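PDB 4MTN: transcription termination factor NusA from Planctomyces limnophilus, which probably takes part in both transcription termination and antitermination, binding the core RNA polymerase and nascent RNA. Local coordinates for residues G5-L9 and R54-P59; V8-V12 and V26-V30; I34-K40 and I76-I80; I112-T116 and T126-G130. All blocks are in the same frame, centred on the assembly; numbering follows the deposited sequence.

Contact 1. Residues G5-L9 and R54-P59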
loop_
_atom_site.group_PDB
_atom_site.type_symbol
_atom_site.label_atom_id
_atom_site.label_comp_id
_atom_site.label_asym_id
_atom_site.label_seq_id
_atom_site.Cartn_x
_atom_site.Cartn_y
_atom_site.Cartn_z
ATOM N N GLY A 5 -3.275 -9.995 49.369
ATOM C CA GLY A 5 -3.705 -11.216 48.714
ATOM C C GLY A 5 -4.961 -11.020 47.887
ATOM O O GLY A 5 -4.898 -10.901 46.664
ATOM N N ASN A 6 -6.107 -10.985 48.561
ATOM C CA ASN A 6 -7.383 -10.790 47.885
ATOM C C ASN A 6 -7.660 -9.313 47.635
ATOM O O ASN A 6 -8.648 -8.957 46.993
ATOM C CB ASN A 6 -8.522 -11.406 48.699
ATOM C CG ASN A 6 -8.768 -10.674 50.003
ATOM O OD1 ASN A 6 -9.619 -9.787 50.080
ATOM N ND2 ASN A 6 -8.020 -11.040 51.038
ATOM N N GLU A 7 -6.780 -8.459 48.149
ATOM C CA GLU A 7 -6.879 -7.021 47.926
ATOM C C GLU A 7 -6.682 -6.709 46.447
ATOM O O GLU A 7 -7.216 -5.727 45.930
ATOM C CB GLU A 7 -5.846 -6.273 48.774
ATOM C CG GLU A 7 -6.020 -4.763 48.786
ATOM C CD GLU A 7 -4.890 -4.052 49.507
ATOM O OE1 GLU A 7 -3.753 -4.567 49.485
ATOM O OE2 GLU A 7 -5.140 -2.981 50.099
ATOM N N VAL A 8 -5.913 -7.559 45.775
ATOM C CA VAL A 8 -5.675 -7.422 44.344
ATOM C C VAL A 8 -6.923 -7.803 43.552
ATOM O O VAL A 8 -7.238 -7.185 42.535
ATOM C CB VAL A 8 -4.491 -8.298 43.886
ATOM C CG1 VAL A 8 -4.165 -8.037 42.423
ATOM C CG2 VAL A 8 -3.274 -8.039 44.760
ATOM N N LEU A 9 -7.633 -8.821 44.031
ATOM C CA LEU A 9 -8.850 -9.289 43.374
ATOM C C LEU A 9 -9.939 -8.221 43.381
ATOM O O LEU A 9 -10.763 -8.156 42.468
ATOM C CB LEU A 9 -9.367 -10.563 44.043
ATOM C CG LEU A 9 -8.501 -11.815 43.900
ATOM C CD1 LEU A 9 -9.247 -13.034 44.420
ATOM C CD2 LEU A 9 -8.077 -12.015 42.454
ATOM N N ARG A 54 -3.954 -16.088 39.381
ATOM C CA ARG A 54 -5.242 -15.640 38.864
ATOM C C ARG A 54 -6.395 -15.969 39.811
ATOM O O ARG A 54 -7.283 -15.145 40.025
ATOM C CB ARG A 54 -5.499 -16.254 37.487
ATOM C CG ARG A 54 -4.520 -15.794 36.415
ATOM C CD ARG A 54 -4.521 -14.278 36.287
ATOM N NE ARG A 54 -3.620 -13.806 35.238
ATOM C CZ ARG A 54 -2.380 -13.378 35.452
ATOM N NH1 ARG A 54 -1.885 -13.360 36.682
ATOM N NH2 ARG A 54 -1.634 -12.965 34.437
ATOM N N THR A 55 -6.382 -17.174 40.372
ATOM C CA THR A 55 -7.450 -17.601 41.269
ATOM C C THR A 55 -7.403 -16.901 42.629
ATOM O O THR A 55 -8.386 -16.293 43.053
ATOM C CB THR A 55 -7.408 -19.124 41.499
ATOM O OG1 THR A 55 -6.128 -19.494 42.029
ATOM C CG2 THR A 55 -7.644 -19.865 40.193
ATOM N N SER A 56 -6.262 -16.989 43.306
ATOM C CA SER A 56 -6.127 -16.440 44.654
ATOM C C SER A 56 -5.865 -14.934 44.667
ATOM O O SER A 56 -6.437 -14.206 45.477
ATOM C CB SER A 56 -5.014 -17.167 45.411
ATOM O OG SER A 56 -3.802 -17.147 44.682
ATOM N N GLY A 57 -4.994 -14.471 43.776
ATOM C CA GLY A 57 -4.692 -13.054 43.681
ATOM C C GLY A 57 -3.420 -12.636 44.394
ATOM O O GLY A 57 -3.076 -11.455 44.412
ATOM N N GLN A 58 -2.720 -13.600 44.983
ATOM C CA GLN A 58 -1.501 -13.306 45.733
ATOM C C GLN A 58 -0.307 -13.064 44.808
ATOM O O GLN A 58 0.064 -13.934 44.019
ATOM C CB GLN A 58 -1.191 -14.439 46.717
ATOM C CG GLN A 58 -1.260 -15.835 46.119
ATOM C CD GLN A 58 -1.083 -16.925 47.158
ATOM O OE1 GLN A 58 -0.993 -16.649 48.355
ATOM N NE2 GLN A 58 -1.033 -18.172 46.705
ATOM N N PRO A 59 0.289 -11.866 44.899
ATOM C CA PRO A 59 1.444 -11.465 44.085
ATOM C C PRO A 59 2.715 -12.246 44.416
ATOM O O PRO A 59 3.058 -12.407 45.587
ATOM C CB PRO A 59 1.622 -9.980 44.429
ATOM C CG PRO A 59 0.317 -9.556 45.029
ATOM C CD PRO A 59 -0.185 -10.762 45.749
#

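Contact 2. Residues V8-V12 and V26-V30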
loop_
_atom_site.group_PDB
_atom_site.type_symbol
_atom_site.label_atom_id
_atom_site.label_comp_id
_atom_site.label_asym_id
_atom_site.label_seq_id
_atom_site.Cartn_x
_atom_site.Cartn_y
_atom_site.Cartn_z
ATOM N N VAL A 8 -5.913 -7.559 45.775
ATOM C CA VAL A 8 -5.675 -7.422 44.344
ATOM C C VAL A 8 -6.923 -7.803 43.552
ATOM O O VAL A 8 -7.238 -7.185 42.535
ATOM C CB VAL A 8 -4.491 -8.298 43.886
ATOM C CG1 VAL A 8 -4.165 -8.037 42.423
ATOM C CG2 VAL A 8 -3.274 -8.039 44.760
ATOM N N LEU A 9 -7.633 -8.821 44.031
ATOM C CA LEU A 9 -8.850 -9.289 43.374
ATOM C C LEU A 9 -9.939 -8.221 43.381
ATOM O O LEU A 9 -10.763 -8.156 42.468
ATOM C CB LEU A 9 -9.367 -10.563 44.043
ATOM C CG LEU A 9 -8.501 -11.815 43.900
ATOM C CD1 LEU A 9 -9.247 -13.034 44.420
ATOM C CD2 LEU A 9 -8.077 -12.015 42.454
ATOM N N ARG A 10 -9.940 -7.389 44.418
ATOM C CA ARG A 10 -10.900 -6.298 44.524
ATOM C C ARG A 10 -10.649 -5.256 43.440
ATOM O O ARG A 10 -11.583 -4.651 42.914
ATOM C CB ARG A 10 -10.824 -5.646 45.906
ATOM C CG ARG A 10 -10.904 -6.624 47.064
ATOM C CD ARG A 10 -10.612 -5.934 48.385
ATOM N NE ARG A 10 -10.560 -6.878 49.497
ATOM C CZ ARG A 10 -11.608 -7.214 50.243
ATOM N NH1 ARG A 10 -12.797 -6.681 49.997
ATOM N NH2 ARG A 10 -11.467 -8.082 51.235
ATOM N N ILE A 11 -9.376 -5.056 43.112
ATOM C CA ILE A 11 -8.979 -4.052 42.132
ATOM C C ILE A 11 -9.237 -4.509 40.698
ATOM O O ILE A 11 -9.791 -3.761 39.893
ATOM C CB ILE A 11 -7.488 -3.693 42.279
ATOM C CG1 ILE A 11 -7.186 -3.244 43.710
ATOM C CG2 ILE A 11 -7.099 -2.610 41.284
ATOM C CD1 ILE A 11 -5.739 -2.866 43.938
ATOM N N VAL A 12 -8.839 -5.739 40.386
ATOM C CA VAL A 12 -8.961 -6.255 39.025
ATOM C C VAL A 12 -10.422 -6.397 38.605
ATOM O O VAL A 12 -10.742 -6.316 37.421
ATOM C CB VAL A 12 -8.247 -7.618 38.864
ATOM C CG1 VAL A 12 -6.755 -7.468 39.121
ATOM C CG2 VAL A 12 -8.850 -8.661 39.791
ATOM N N VAL A 26 -5.972 -6.757 32.729
ATOM C CA VAL A 26 -5.852 -6.027 33.986
ATOM C C VAL A 26 -4.777 -6.638 34.883
ATOM O O VAL A 26 -3.978 -5.917 35.481
ATOM C CB VAL A 26 -7.191 -5.994 34.747
ATOM C CG1 VAL A 26 -7.055 -5.190 36.030
ATOM C CG2 VAL A 26 -8.285 -5.414 33.866
ATOM N N PHE A 27 -4.760 -7.967 34.969
ATOM C CA PHE A 27 -3.748 -8.674 35.749
ATOM C C PHE A 27 -2.343 -8.321 35.277
ATOM O O PHE A 27 -1.459 -8.051 36.088
ATOM C CB PHE A 27 -3.957 -10.189 35.667
ATOM C CG PHE A 27 -4.946 -10.724 36.664
ATOM C CD1 PHE A 27 -4.609 -10.834 38.003
ATOM C CD2 PHE A 27 -6.208 -11.128 36.262
ATOM C CE1 PHE A 27 -5.514 -11.329 38.924
ATOM C CE2 PHE A 27 -7.118 -11.624 37.178
ATOM C CZ PHE A 27 -6.770 -11.725 38.510
ATOM N N GLU A 28 -2.150 -8.323 33.962
ATOM C CA GLU A 28 -0.867 -7.956 33.372
ATOM C C GLU A 28 -0.497 -6.517 33.714
ATOM O O GLU A 28 0.669 -6.206 33.954
ATOM C CB GLU A 28 -0.899 -8.143 31.854
ATOM C CG GLU A 28 -0.902 -9.594 31.402
ATOM C CD GLU A 28 -0.996 -9.734 29.895
ATOM O OE1 GLU A 28 -1.703 -8.922 29.263
ATOM O OE2 GLU A 28 -0.357 -10.654 29.340
ATOM N N GLY A 29 -1.500 -5.645 33.737
ATOM C CA GLY A 29 -1.291 -4.249 34.069
ATOM C C GLY A 29 -0.871 -4.060 35.514
ATOM O O GLY A 29 0.063 -3.312 35.805
ATOM N N VAL A 30 -1.563 -4.743 36.420
ATOM C CA VAL A 30 -1.253 -4.670 37.844
ATOM C C VAL A 30 0.137 -5.235 38.125
ATOM O O VAL A 30 0.876 -4.703 38.954
ATOM C CB VAL A 30 -2.302 -5.427 38.688
ATOM C CG1 VAL A 30 -1.926 -5.406 40.163
ATOM C CG2 VAL A 30 -3.682 -4.820 38.485
#

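Contact 3. Residues I34-K40 and I76-I80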
loop_
_atom_site.group_PDB
_atom_site.type_symbol
_atom_site.label_atom_id
_atom_site.label_comp_id
_atom_site.label_asym_id
_atom_site.label_seq_id
_atom_site.Cartn_x
_atom_site.Cartn_y
_atom_site.Cartn_z
ATOM N N ILE A 34 3.276 -3.374 39.925
ATOM C CA ILE A 34 4.037 -3.933 41.035
ATOM C C ILE A 34 5.512 -4.025 40.662
ATOM O O ILE A 34 6.392 -3.729 41.472
ATOM C CB ILE A 34 3.514 -5.329 41.435
ATOM C CG1 ILE A 34 2.086 -5.227 41.976
ATOM C CG2 ILE A 34 4.425 -5.978 42.468
ATOM C CD1 ILE A 34 1.488 -6.561 42.366
ATOM N N LEU A 35 5.770 -4.428 39.422
ATOM C CA LEU A 35 7.131 -4.562 38.915
ATOM C C LEU A 35 7.870 -3.228 38.931
ATOM O O LEU A 35 9.024 -3.155 39.352
ATOM C CB LEU A 35 7.112 -5.138 37.497
ATOM C CG LEU A 35 8.460 -5.376 36.816
ATOM C CD1 LEU A 35 9.396 -6.150 37.726
ATOM C CD2 LEU A 35 8.256 -6.114 35.502
ATOM N N SER A 36 7.198 -2.176 38.472
ATOM C CA SER A 36 7.781 -0.839 38.467
ATOM C C SER A 36 8.042 -0.359 39.891
ATOM O O SER A 36 9.039 0.312 40.157
ATOM C CB SER A 36 6.868 0.146 37.736
ATOM O OG SER A 36 6.794 -0.160 36.355
ATOM N N ALA A 37 7.139 -0.710 40.801
ATOM C CA ALA A 37 7.294 -0.363 42.207
ATOM C C ALA A 37 8.454 -1.134 42.826
ATOM O O ALA A 37 9.127 -0.644 43.731
ATOM C CB ALA A 37 6.006 -0.638 42.967
ATOM N N ALA A 38 8.681 -2.344 42.326
ATOM C CA ALA A 38 9.775 -3.178 42.804
ATOM C C ALA A 38 11.108 -2.706 42.232
ATOM O O ALA A 38 12.139 -2.789 42.897
ATOM C CB ALA A 38 9.528 -4.635 42.447
ATOM N N ARG A 39 11.078 -2.213 40.995
ATOM C CA ARG A 39 12.279 -1.697 40.346
ATOM C C ARG A 39 12.820 -0.472 41.071
ATOM O O ARG A 39 14.030 -0.324 41.242
ATOM C CB ARG A 39 12.002 -1.345 38.884
ATOM C CG ARG A 39 11.948 -2.530 37.936
ATOM C CD ARG A 39 12.075 -2.062 36.493
ATOM N NE ARG A 39 11.859 -3.140 35.532
ATOM C CZ ARG A 39 10.731 -3.319 34.852
ATOM N NH1 ARG A 39 9.709 -2.490 35.023
ATOM N NH2 ARG A 39 10.625 -4.325 33.995
ATOM N N LYS A 40 11.918 0.409 41.493
ATOM C CA LYS A 40 12.315 1.642 42.157
ATOM C C LYS A 40 12.892 1.365 43.540
ATOM O O LYS A 40 13.849 2.012 43.964
ATOM C CB LYS A 40 11.125 2.601 42.264
ATOM C CG LYS A 40 11.515 4.032 42.600
ATOM C CD LYS A 40 10.296 4.933 42.715
ATOM C CE LYS A 40 9.447 4.564 43.920
ATOM N NZ LYS A 40 8.306 5.504 44.103
ATOM N N ILE A 76 5.349 -2.506 49.112
ATOM C CA ILE A 76 5.157 -2.382 47.670
ATOM C C ILE A 76 3.677 -2.426 47.295
ATOM O O ILE A 76 3.199 -1.599 46.517
ATOM C CB ILE A 76 5.905 -3.494 46.905
ATOM C CG1 ILE A 76 7.415 -3.368 47.120
ATOM C CG2 ILE A 76 5.577 -3.441 45.421
ATOM C CD1 ILE A 76 8.225 -4.401 46.368
ATOM N N LEU A 77 2.955 -3.391 47.857
ATOM C CA LEU A 77 1.539 -3.569 47.555
ATOM C C LEU A 77 0.697 -2.398 48.059
ATOM O O LEU A 77 -0.343 -2.077 47.483
ATOM C CB LEU A 77 1.025 -4.878 48.157
ATOM C CG LEU A 77 1.694 -6.162 47.664
ATOM C CD1 LEU A 77 1.064 -7.385 48.315
ATOM C CD2 LEU A 77 1.624 -6.258 46.148
ATOM N N GLY A 78 1.151 -1.765 49.135
ATOM C CA GLY A 78 0.442 -0.635 49.705
ATOM C C GLY A 78 0.830 0.678 49.052
ATOM O O GLY A 78 0.177 1.701 49.254
ATOM N N ARG A 79 1.900 0.644 48.263
ATOM C CA ARG A 79 2.392 1.835 47.578
ATOM C C ARG A 79 1.777 1.936 46.184
ATOM O O ARG A 79 2.023 2.890 45.448
ATOM C CB ARG A 79 3.920 1.805 47.490
ATOM C CG ARG A 79 4.575 3.164 47.305
ATOM C CD ARG A 79 6.085 3.068 47.466
ATOM N NE ARG A 79 6.687 2.167 46.488
ATOM C CZ ARG A 79 7.984 1.880 46.434
ATOM N NH1 ARG A 79 8.824 2.422 47.306
ATOM N NH2 ARG A 79 8.444 1.048 45.508
ATOM N N ILE A 80 0.967 0.941 45.838
ATOM C CA ILE A 80 0.334 0.872 44.528
ATOM C C ILE A 80 -1.181 0.976 44.656
ATOM O O ILE A 80 -1.795 1.910 44.141
ATOM C CB ILE A 80 0.693 -0.431 43.794
#

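Contact 4. Residues I112-T116 and T126-G130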
loop_
_atom_site.group_PDB
_atom_site.type_symbol
_atom_site.label_atom_id
_atom_site.label_comp_id
_atom_site.label_asym_id
_atom_site.label_seq_id
_atom_site.Cartn_x
_atom_site.Cartn_y
_atom_site.Cartn_z
ATOM N N ILE A 112 -10.106 -7.660 5.757
ATOM C CA ILE A 112 -11.322 -6.890 5.992
ATOM C C ILE A 112 -11.720 -6.900 7.463
ATOM O O ILE A 112 -11.774 -7.951 8.098
ATOM C CB ILE A 112 -12.502 -7.427 5.148
ATOM C CG1 ILE A 112 -12.341 -7.016 3.684
ATOM C CG2 ILE A 112 -13.829 -6.907 5.680
ATOM C CD1 ILE A 112 -13.515 -7.407 2.810
ATOM N N VAL A 113 -11.988 -5.712 7.996
ATOM C CA VAL A 113 -12.502 -5.562 9.350
ATOM C C VAL A 113 -13.744 -4.679 9.293
ATOM O O VAL A 113 -13.806 -3.743 8.498
ATOM C CB VAL A 113 -11.439 -4.958 10.299
ATOM C CG1 VAL A 113 -12.030 -4.660 11.665
ATOM C CG2 VAL A 113 -10.256 -5.905 10.437
ATOM N N SER A 114 -14.738 -4.985 10.121
ATOM C CA SER A 114 -15.984 -4.230 10.119
ATOM C C SER A 114 -16.186 -3.468 11.425
ATOM O O SER A 114 -15.639 -3.839 12.464
ATOM C CB SER A 114 -17.173 -5.160 9.870
ATOM O OG SER A 114 -18.394 -4.443 9.915
ATOM N N GLY A 115 -16.967 -2.396 11.361
ATOM C CA GLY A 115 -17.257 -1.592 12.533
ATOM C C GLY A 115 -18.326 -0.549 12.274
ATOM O O GLY A 115 -18.981 -0.564 11.231
ATOM N N THR A 116 -18.504 0.360 13.228
ATOM C CA THR A 116 -19.487 1.427 13.091
ATOM C C THR A 116 -18.823 2.799 13.142
ATOM O O THR A 116 -17.910 3.029 13.935
ATOM C CB THR A 116 -20.564 1.349 14.189
ATOM O OG1 THR A 116 -19.937 1.354 15.478
ATOM C CG2 THR A 116 -21.390 0.082 14.035
ATOM N N THR A 126 -13.586 8.066 12.140
ATOM C CA THR A 126 -13.311 7.172 13.258
ATOM C C THR A 126 -14.312 6.021 13.290
ATOM O O THR A 126 -15.519 6.238 13.394
ATOM C CB THR A 126 -13.346 7.919 14.606
ATOM O OG1 THR A 126 -12.464 9.046 14.554
ATOM C CG2 THR A 126 -12.919 6.998 15.737
ATOM N N VAL A 127 -13.801 4.799 13.199
ATOM C CA VAL A 127 -14.645 3.610 13.144
ATOM C C VAL A 127 -14.451 2.729 14.374
ATOM O O VAL A 127 -13.323 2.391 14.735
ATOM C CB VAL A 127 -14.354 2.779 11.879
ATOM C CG1 VAL A 127 -15.248 1.551 11.830
ATOM C CG2 VAL A 127 -14.534 3.631 10.632
ATOM N N ASN A 128 -15.554 2.356 15.015
ATOM C CA ASN A 128 -15.495 1.491 16.186
ATOM C C ASN A 128 -15.682 0.025 15.818
ATOM O O ASN A 128 -16.769 -0.393 15.429
ATOM C CB ASN A 128 -16.552 1.902 17.211
ATOM C CG ASN A 128 -16.594 0.974 18.410
ATOM O OD1 ASN A 128 -15.575 0.412 18.810
ATOM N ND2 ASN A 128 -17.778 0.807 18.988
ATOM N N ILE A 129 -14.612 -0.750 15.956
ATOM C CA ILE A 129 -14.654 -2.179 15.674
ATOM C C ILE A 129 -14.912 -2.956 16.964
ATOM O O ILE A 129 -14.898 -4.185 16.984
ATOM C CB ILE A 129 -13.357 -2.647 14.999
ATOM C CG1 ILE A 129 -12.158 -2.417 15.919
ATOM C CG2 ILE A 129 -13.161 -1.903 13.682
ATOM C CD1 ILE A 129 -10.825 -2.401 15.196
ATOM N N GLY A 130 -15.134 -2.207 18.039
ATOM C CA GLY A 130 -15.605 -2.738 19.308
ATOM C C GLY A 130 -14.533 -3.139 20.300
ATOM O O GLY A 130 -14.770 -3.120 21.507
#

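Contact 1. Residues G5-L9 and R54-P59
Leu9 lays its isobutyl end across the backbone of residues 54-57: its CD1 lies 3.2 Å from Ser56 O and 3.6 Å from Thr55 O, while its CD2 lies 3.7 Å from Gly57 CA and 4.0 Å from Arg54 O. The m,t rotamer spreads the two methyls along this run of backbone, where phi and psi are helical at 54-56 without regular helical bonding. The other segment covers 56 Å² of Leu9, out of 269 Å² buried between the two. One residue earlier, Val8 sends CG2 to within 3.9 Å of Pro59 CG, an apolar contact, and to 3.4 Å from Gly57 O. The arrangement sets the beginning of helix 7-18 against the loop between strands 48-52 and 59-63 in the NusA N-terminal domain. Helix 23-42 also borders the joint: Val8 touches Val30 and Pro59 touches Ile34, while Arg54 forms salt bridges with Glu24 and Glu31. Gly57 is the tightest point. An ideal CB there would lie 2.7 Å from Leu9 CG and 2.9 Å from Gly5 O, both clashes, and at phi 99° and psi 2° it would also press on the preceding carbonyl. The CA atoms come nearest at Gly5 and Gln58, 4.3 Å apart, yet no hydrogen bond crosses the contact. Gly5 O and Gly57 O are both acceptors with no proton between them, so their 2.9 Å approach is no hydrogen bond.

Contact 2. Residues V8-V12 and V26-V30
Two helical segments cross here with axes 10.5 Å apart at closest approach and an angle of 124° between their N-to-C directions, which is well short of antiparallel. The backbones come nearest at Val12 and Val26, whose CA atoms are 5.9 Å apart. Val12 is the central residue, with 79 Å² covered by the other helix. Its CG1 lies 3.9 Å from Val26 CG1 and 4.1 Å from Val30 CG2, and Val12 CA itself is 3.7 Å from Val26 CG1. Val26 and Val30 are one turn apart, as the 2.8 Å bond from Val30 N to Val26 O confirms, so Val12 meets successive turns of the same helix face. Helices 7-18 and 23-42 are consecutive in the chain and pack as a helical pair in the NusA N-terminal domain. Strand 48-52 adds Ile52 against Val8, Phe27 and Val30, and helix 87-105 brings Met89 to Val30 and Ile93 to Val26. Phe27 points its CA-to-CB bond sideways, but its ring reaches the other helix: Val12 CG1 stands 4.2 Å from the ring centroid and only 14° off the normal, a CH-pi contact over the face. Leu9 meets the edge of that ring instead, with CD2 4.2 Å from Phe27 CZ. One turn before Val12, Val8 CG1 reaches Val30 CG1 at 4.1 Å. No hydrogen bond crosses between the helices.

Contact 3. Residues I34-K40 and I76-I80
Ile76, in the m,t rotamer, extends along helix segment 34-40: its CG2 lies 3.8 Å from Ala37 CB and 4.1 Å from Ile34 CG2, and its CD1 reaches 4.1 Å from Ala38 CB. The small Ala37 side chain permits this approach, with 6.2 Å between the CA atoms of Ala37 and Ile76. Leu77 starts out away from the other segment, yet its m,t conformation brings CD2 to 3.8 Å from Ile34 CD1, itself at the tip of an m,t chain. Arg79 is extended at chi1 and chi2 and bends at chi3 (60°), placing NH2 2.5 Å from Ala37 O; the angle is too poor for a hydrogen bond. Lys40 CE lies over the guanidinium face, 4.0 Å from Arg79 CZ, although the charges are alike and Lys40 NZ is 4.4 Å from Arg79 NE. In the NusA N-terminal domain this packing joins helices 23-42 and 70-78, while strands 48-52 and 59-63 continue the apolar layer through Val50, Pro59 and Val61 around Ile34.

Contact 4. Residues I112-T116 and T126-G130
Backbone hydrogen bonds tie Thr116 to Asn128 in both directions: Thr116 N donates to Asn128 O at 2.9 Å (160°), and Asn128 N donates to Thr116 O at 2.7 Å (171°). This is an antiparallel hydrogen-bonded pair, with both side chains on one face of the sheet and Thr116 OG1 3.8 Å from Asn128 CB. A CA-H...O contact from Val127 CA to Thr116 O, 3.4 Å long, supplements it. The N-to-C directions of the short strand segments make an angle of 101°, far from the 180° of an ideal antiparallel pair, and the single bridge is at Thr116 and Asn128. These strands, 112-120 and 124-128, form the opening hairpin of the S1 domain, a five-stranded OB-fold barrel of order 1-2-3-5-4; strand 152-162 bonds to Val113 and Gly115 through Ala155 and Ile153, and Val127 bonds to Ala134. Apolar packing brings Ile129 CG2 3.6 Å from Val113 CG1. Close van der Waals approaches to backbone set Ile129 CG2 3.4 Å from Ser114 O and Gly115 CA 3.2 Å from Asn128 O; an ideal CB on Gly115 would clash with that Asn128 oxygen and with Val127 CG1. Within segment 126-130, Asn128 OD1 accepts from Gly130 N at 2.8 Å, an Asx turn.

Overall arrangement
Contacts 1, 2 and 3 belong to the N-terminal domain, whereas contact 4 lies in the S1 barrel, its centre 28 to 37 Å from theirs. Contact 2 is buried, contact 1 lies at the surface, and contacts 3 and 4 are partly buried. Val8 and Leu9 serve both contact 1 and contact 2, whose centres are 8 Å apart, and Arg54 CZ packs 3.6 Å from Phe27 CB. Helix 23-42 carries contacts 2 and 3, while Pro59 CG meets Leu77 CD2 at 3.7 Å, linking contacts 1 and 3. No hydrogen bond crosses any of these three; contact 4 alone is secured by paired backbone bonds, as befits adjacent strands.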